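Local coordinates for protein GIL01 gp7 (Bacillus phage pGIL01, PDB 6N7O) that inhibits the LexA repressor of its bacterial host, and forms in the crystal a small two-fold dimer of helical subunits, at the interface of chains A and B. Residues are numbered along the deposited sequence; one frame, centred on the assembly and turned at random. Chains: chain A/B, GIL01 gp7.

Contact 1 and contact 2 lie at opposite ends of one two-fold interface of the deposited assembly, which may be the biological dimer, the centres of their C-alpha atoms about 20 Å apart. No residue is common to both, but the same elements are: helix 2-16 supplies its last turn to contact 1 and its first turns to contact 2, while helix 24-34 begins at the former and ends at the latter. Strand 21-23 belongs to contact 1 alone. Each contact has a symmetry twin, so the four helices are tied by strand pairing and a lysine at one end and by side chains reaching the segment after helix 24-34 at the other.

Contact 1: the interface of chains A and B. Residues chain A 14, 19-22; chain B 22, 24, 28.
B:Lys24 threads its side chain between the end of helix 2-16 of chain A and the loop that follows it, and shows how a lysine can tie a helix end to a loop. Its CB passes the carbonyl oxygens of A:Gln20 and A:Lys19. CG, set anti to the backbone N (chi1 -164°), points into chain A and lies against the methyl CG1 of A:Val22 at 3.9 Å, the two side chains meeting nearly at right angles. CD already lies between the carbonyls of A:Leu14 and A:Lys19, and a bend at chi3 (68°) turns CE and NZ toward both oxygens. At the tip the amine NZ of B:Lys24 donates a hydrogen bond of 3.0 Å to A:Lys19 O, which it meets in the carbonyl plane. A second, from B:Lys24 NZ to A:Leu14 O, is also 3.0 Å, with the donor tilted from that plane. The backbone N of B:Lys24 adds a hold at the root by a hydrogen bond to A:Gln20 O, though A:Gln20 is poorly ordered. Alongside, CB of A:Leu14 packs on CG1 of B:Ile28 at 3.7 Å, the side chains running past each other in opposite directions. Beyond the lysine, A:Val22 and B:Val22 form an antiparallel bridge, each N donating to the other's O at 2.9 Å. The site joins the two short strands across the two-fold axis and fixes the helix-to-strand loop of one subunit against the second helix of the other, probably stabilising the dimer.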
ATOM      1  N   LEU A  14       0.321   4.733  -7.989  1.00 15.32           N
ATOM      2  CA  LEU A  14       1.726   5.018  -7.722  1.00 19.40           C
ATOM      3  C   LEU A  14       2.542   4.999  -9.009  1.00 18.66           C
ATOM      4  O   LEU A  14       3.321   5.921  -9.283  1.00 17.79           O
ATOM      5  CB  LEU A  14       2.279   4.003  -6.715  1.00 16.88           C
ATOM      6  CG  LEU A  14       1.608   4.003  -5.343  1.00 17.64           C
ATOM      7  CD1 LEU A  14       1.978   2.759  -4.531  1.00 18.99           C
ATOM      8  CD2 LEU A  14       1.969   5.263  -4.567  1.00 21.52           C
ATOM      9  N   LYS A  19       6.660  10.917  -9.307  1.00 26.17           N
ATOM     10  CA  LYS A  19       7.351  11.134  -8.045  1.00 20.72           C
ATOM     11  C   LYS A  19       8.226   9.937  -7.711  1.00 21.27           C
ATOM     12  O   LYS A  19       7.870   8.793  -7.985  1.00 36.76           O
ATOM     13  CB  LYS A  19       6.356  11.378  -6.908  1.00 17.95           C
ATOM     14  CG  LYS A  19       5.569  12.682  -7.022  1.00 21.91           C
ATOM     15  CD  LYS A  19       4.633  12.851  -5.831  1.00 28.24           C
ATOM     16  CE  LYS A  19       5.181  13.851  -4.817  1.00 37.04           C
ATOM     17  NZ  LYS A  19       6.578  13.537  -4.386  1.00 44.05           N
ATOM     18  N   GLN A  20       9.379  10.218  -7.115  1.00 22.33           N
ATOM     19  CA  GLN A  20      10.326   9.190  -6.698  1.00 19.43           C
ATOM     20  C   GLN A  20      10.132   8.748  -5.255  1.00 20.29           C
ATOM     21  O   GLN A  20      10.477   7.612  -4.909  1.00 22.77           O
ATOM     22  CB  GLN A  20      11.744   9.709  -6.885  1.00 28.13           C
ATOM     23  CG  GLN A  20      12.151   9.653  -8.330  1.00 46.52           C
ATOM     24  CD  GLN A  20      12.158   8.231  -8.832  1.00 72.12           C
ATOM     25  OE1 GLN A  20      11.296   7.826  -9.617  1.00 69.39           O
ATOM     26  NE2 GLN A  20      13.122   7.452  -8.350  1.00 40.91           N
ATOM     27  N   VAL A  21       9.642   9.643  -4.397  1.00 19.34           N
ATOM     28  CA  VAL A  21       9.283   9.333  -3.024  1.00 15.42           C
ATOM     29  C   VAL A  21       7.852   9.798  -2.826  1.00 20.33           C
ATOM     30  O   VAL A  21       7.353  10.677  -3.532  1.00 24.50           O
ATOM     31  CB  VAL A  21      10.217   9.989  -1.974  1.00 22.95           C
ATOM     32  CG1 VAL A  21      11.666   9.567  -2.202  1.00 23.60           C
ATOM     33  CG2 VAL A  21      10.079  11.495  -2.006  1.00 24.89           C
ATOM     34  N   VAL A  22       7.179   9.190  -1.859  1.00 21.53           N
ATOM     35  CA  VAL A  22       5.779   9.497  -1.605  1.00 20.22           C
ATOM     36  C   VAL A  22       5.567   9.632  -0.110  1.00 18.16           C
ATOM     37  O   VAL A  22       6.301   9.054   0.697  1.00 19.34           O
ATOM     38  CB  VAL A  22       4.824   8.433  -2.169  1.00 21.06           C
ATOM     39  CG1 VAL A  22       4.835   8.487  -3.690  1.00 32.10           C
ATOM     40  CG2 VAL A  22       5.218   7.049  -1.661  1.00 16.75           C
TER
ATOM     41  N   VAL B  22       8.718   7.802   1.730  1.00 18.93           N
ATOM     42  CA  VAL B  22       9.302   6.498   1.458  1.00 21.09           C
ATOM     43  C   VAL B  22       9.468   6.329  -0.042  1.00 20.41           C
ATOM     44  O   VAL B  22       8.771   6.957  -0.842  1.00 17.30           O
ATOM     45  CB  VAL B  22       8.455   5.347   2.042  1.00 20.34           C
ATOM     46  CG1 VAL B  22       8.502   5.372   3.586  1.00 20.12           C
ATOM     47  CG2 VAL B  22       7.039   5.439   1.551  1.00 18.68           C
ATOM     48  N   LYS B  24       9.029   5.272  -3.610  1.00 16.99           N
ATOM     49  CA  LYS B  24       7.862   4.776  -4.326  1.00 16.51           C
ATOM     50  C   LYS B  24       8.131   3.399  -4.919  1.00 18.94           C
ATOM     51  O   LYS B  24       7.255   2.527  -4.886  1.00 20.39           O
ATOM     52  CB  LYS B  24       7.438   5.749  -5.421  1.00 18.21           C
ATOM     53  CG  LYS B  24       6.048   5.480  -5.916  1.00 18.36           C
ATOM     54  CD  LYS B  24       5.729   6.356  -7.093  1.00 23.24           C
ATOM     55  CE  LYS B  24       6.576   5.963  -8.275  1.00 26.12           C
ATOM     56  NZ  LYS B  24       6.214   6.813  -9.428  1.00 32.46           N
ATOM     57  N   ILE B  28       5.847   0.007  -4.325  1.00 16.30           N
ATOM     58  CA  ILE B  28       5.270  -0.731  -5.444  1.00 16.19           C
ATOM     59  C   ILE B  28       5.741  -2.178  -5.421  1.00 17.62           C
ATOM     60  O   ILE B  28       4.940  -3.114  -5.581  1.00 19.73           O
ATOM     61  CB  ILE B  28       5.618  -0.032  -6.773  1.00 18.44           C
ATOM     62  CG1 ILE B  28       4.866   1.301  -6.889  1.00 17.22           C
ATOM     63  CG2 ILE B  28       5.336  -0.951  -7.951  1.00 18.46           C
ATOM     64  CD1 ILE B  28       5.270   2.124  -8.108  1.00 19.18           C
TER

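Contact 2: the interface of chains A and B. Residues chain A 3, 34-35, 37; chain B 3-4, 7.
The carbonyl oxygen of A:Thr35 receives NE of B:Arg4 at 2.7 Å, an example of an arginine that reads a backbone group with its edge and a carboxylate with its face. The oxygen lies at the rim of the guanidinium, close to its plane, and the donor in turn lies in the carbonyl plane, with 152° at the hydrogen. NH2 of the same arginine adds a weak bond to this oxygen. OE2 of A:Glu37 lies over one face, offset toward the rim, while OE1 is beside CD of B:Arg4; the carboxylate plane is turned 16° from that of the guanidinium. OE2 of A:Glu37 is 3.3 Å from NE of B:Arg4 in a salt bridge, but A:Glu37 is poorly ordered and this partner is probably mobile.

Reach comes from the arginine stem: CG stands opposite the backbone N (chi1 -169°), and the chain stays extended as far as NE, carrying the head away from helix 2-16 toward the segment after helix 24-34 of chain A. Near the stem's root, SD of A:Met3 rests 4.0 Å from CB of B:Arg4, the two side chains crossing at about a right angle. The thioether sulfur SD of B:Met3 meets CG of A:Met3 at 3.9 Å as the two methionines slide past each other in opposite directions. One turn further along the helix, CG2 of A:Thr35 packs on CB of B:Leu7 at 3.7 Å, and CD1 of B:Leu7 touches CG1 of A:Val34 at 4.0 Å. These apolar contacts lie beside the polar ones and may help hold the arginine stem in place.

Within the fold, the patch brings together the first turns of helix 2-16 from both subunits and the end of helix 24-34 of chain A, where the chain passes into its C-terminal segment.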
ATOM      1  N   MET A   3     -10.958  -6.426  -3.114  1.00 30.46           N
ATOM      2  CA  MET A   3      -9.768  -5.885  -2.460  1.00 26.46           C
ATOM      3  C   MET A   3      -8.548  -5.971  -3.372  1.00 28.32           C
ATOM      4  O   MET A   3      -7.747  -5.026  -3.443  1.00 21.52           O
ATOM      5  CB  MET A   3      -9.490  -6.609  -1.148  1.00 30.26           C
ATOM      6  CG  MET A   3      -8.275  -6.044  -0.451  1.00 21.66           C
ATOM      7  SD  MET A   3      -8.044  -6.705   1.203  1.00 29.28           S
ATOM      8  CE  MET A   3      -9.608  -6.172   1.909  1.00 30.62           C
ATOM      9  N   VAL A  34      -7.898   0.446   1.053  1.00 21.83           N
ATOM     10  CA  VAL A  34      -7.917  -0.797   0.284  1.00 22.80           C
ATOM     11  C   VAL A  34      -8.416  -1.953   1.139  1.00 24.59           C
ATOM     12  O   VAL A  34      -9.183  -2.810   0.672  1.00 26.19           O
ATOM     13  CB  VAL A  34      -6.516  -1.078  -0.283  1.00 17.62           C
ATOM     14  CG1 VAL A  34      -6.449  -2.496  -0.842  1.00 20.38           C
ATOM     15  CG2 VAL A  34      -6.162  -0.045  -1.345  1.00 22.40           C
ATOM     16  N   THR A  35      -8.013  -1.987   2.406  1.00 22.49           N
ATOM     17  CA  THR A  35      -8.346  -3.100   3.286  1.00 19.64           C
ATOM     18  C   THR A  35      -9.677  -2.924   4.007  1.00 22.77           C
ATOM     19  O   THR A  35     -10.067  -3.824   4.753  1.00 25.99           O
ATOM     20  CB  THR A  35      -7.252  -3.309   4.328  1.00 23.87           C
ATOM     21  OG1 THR A  35      -7.046  -2.093   5.061  1.00 27.02           O
ATOM     22  CG2 THR A  35      -5.955  -3.733   3.655  1.00 24.78           C
ATOM     23  N   GLU A  37     -13.390  -3.005   5.196  1.00 33.15           N
ATOM     24  CA  GLU A  37     -14.516  -3.915   5.053  1.00 47.33           C
ATOM     25  C   GLU A  37     -15.729  -3.338   5.778  1.00 51.96           C
ATOM     26  O   GLU A  37     -15.660  -2.282   6.413  1.00 44.48           O
ATOM     27  CB  GLU A  37     -14.163  -5.301   5.597  1.00 58.45           C
ATOM     28  CG  GLU A  37     -12.814  -5.824   5.122  1.00 64.09           C
ATOM     29  CD  GLU A  37     -12.401  -7.105   5.823  1.00 71.66           C
ATOM     30  OE1 GLU A  37     -12.082  -8.093   5.122  1.00 53.83           O
ATOM     31  OE2 GLU A  37     -12.403  -7.123   7.076  1.00 54.42           O
TER
ATOM     32  N   MET B   3      -4.363 -11.750   2.072  1.00 33.42           N
ATOM     33  CA  MET B   3      -3.987 -10.473   1.462  0.74 32.08           C
ATOM     34  C   MET B   3      -4.233  -9.321   2.421  1.00 26.05           C
ATOM     35  O   MET B   3      -3.401  -8.416   2.542  1.00 27.80           O
ATOM     36  CB  MET B   3      -4.754 -10.222   0.157  0.74 35.67           C
ATOM     37  CG  MET B   3      -4.693  -8.749  -0.303  0.74 29.16           C
ATOM     38  SD  MET B   3      -5.458  -8.351  -1.901  0.74 29.83           S
ATOM     39  CE  MET B   3      -4.605  -9.505  -2.967  0.74 28.71           C
ATOM     40  N   ARG B   4      -5.368  -9.344   3.116  1.00 26.93           N
ATOM     41  CA  ARG B   4      -5.638  -8.308   4.099  1.00 23.68           C
ATOM     42  C   ARG B   4      -4.624  -8.361   5.232  1.00 25.23           C
ATOM     43  O   ARG B   4      -4.092  -7.329   5.651  1.00 23.19           O
ATOM     44  CB  ARG B   4      -7.058  -8.448   4.630  1.00 28.85           C
ATOM     45  CG  ARG B   4      -7.476  -7.271   5.450  1.00 34.23           C
ATOM     46  CD  ARG B   4      -8.957  -7.310   5.751  1.00 46.99           C
ATOM     47  NE  ARG B   4      -9.395  -6.011   6.237  1.00 45.85           N
ATOM     48  CZ  ARG B   4      -9.216  -5.586   7.480  1.00 40.21           C
ATOM     49  NH1 ARG B   4      -8.609  -6.367   8.366  1.00 31.15           N
ATOM     50  NH2 ARG B   4      -9.636  -4.380   7.836  1.00 31.52           N
ATOM     51  N   LEU B   7      -1.318  -6.872   4.029  1.00 18.02           N
ATOM     52  CA  LEU B   7      -1.346  -5.423   3.901  1.00 21.74           C
ATOM     53  C   LEU B   7      -1.350  -4.753   5.264  1.00 24.26           C
ATOM     54  O   LEU B   7      -0.662  -3.739   5.461  1.00 19.64           O
ATOM     55  CB  LEU B   7      -2.560  -4.984   3.095  1.00 15.83           C
ATOM     56  CG  LEU B   7      -2.493  -5.362   1.623  1.00 21.40           C
ATOM     57  CD1 LEU B   7      -3.785  -4.950   0.947  1.00 22.59           C
ATOM     58  CD2 LEU B   7      -1.293  -4.708   0.967  1.00 18.57           C
TER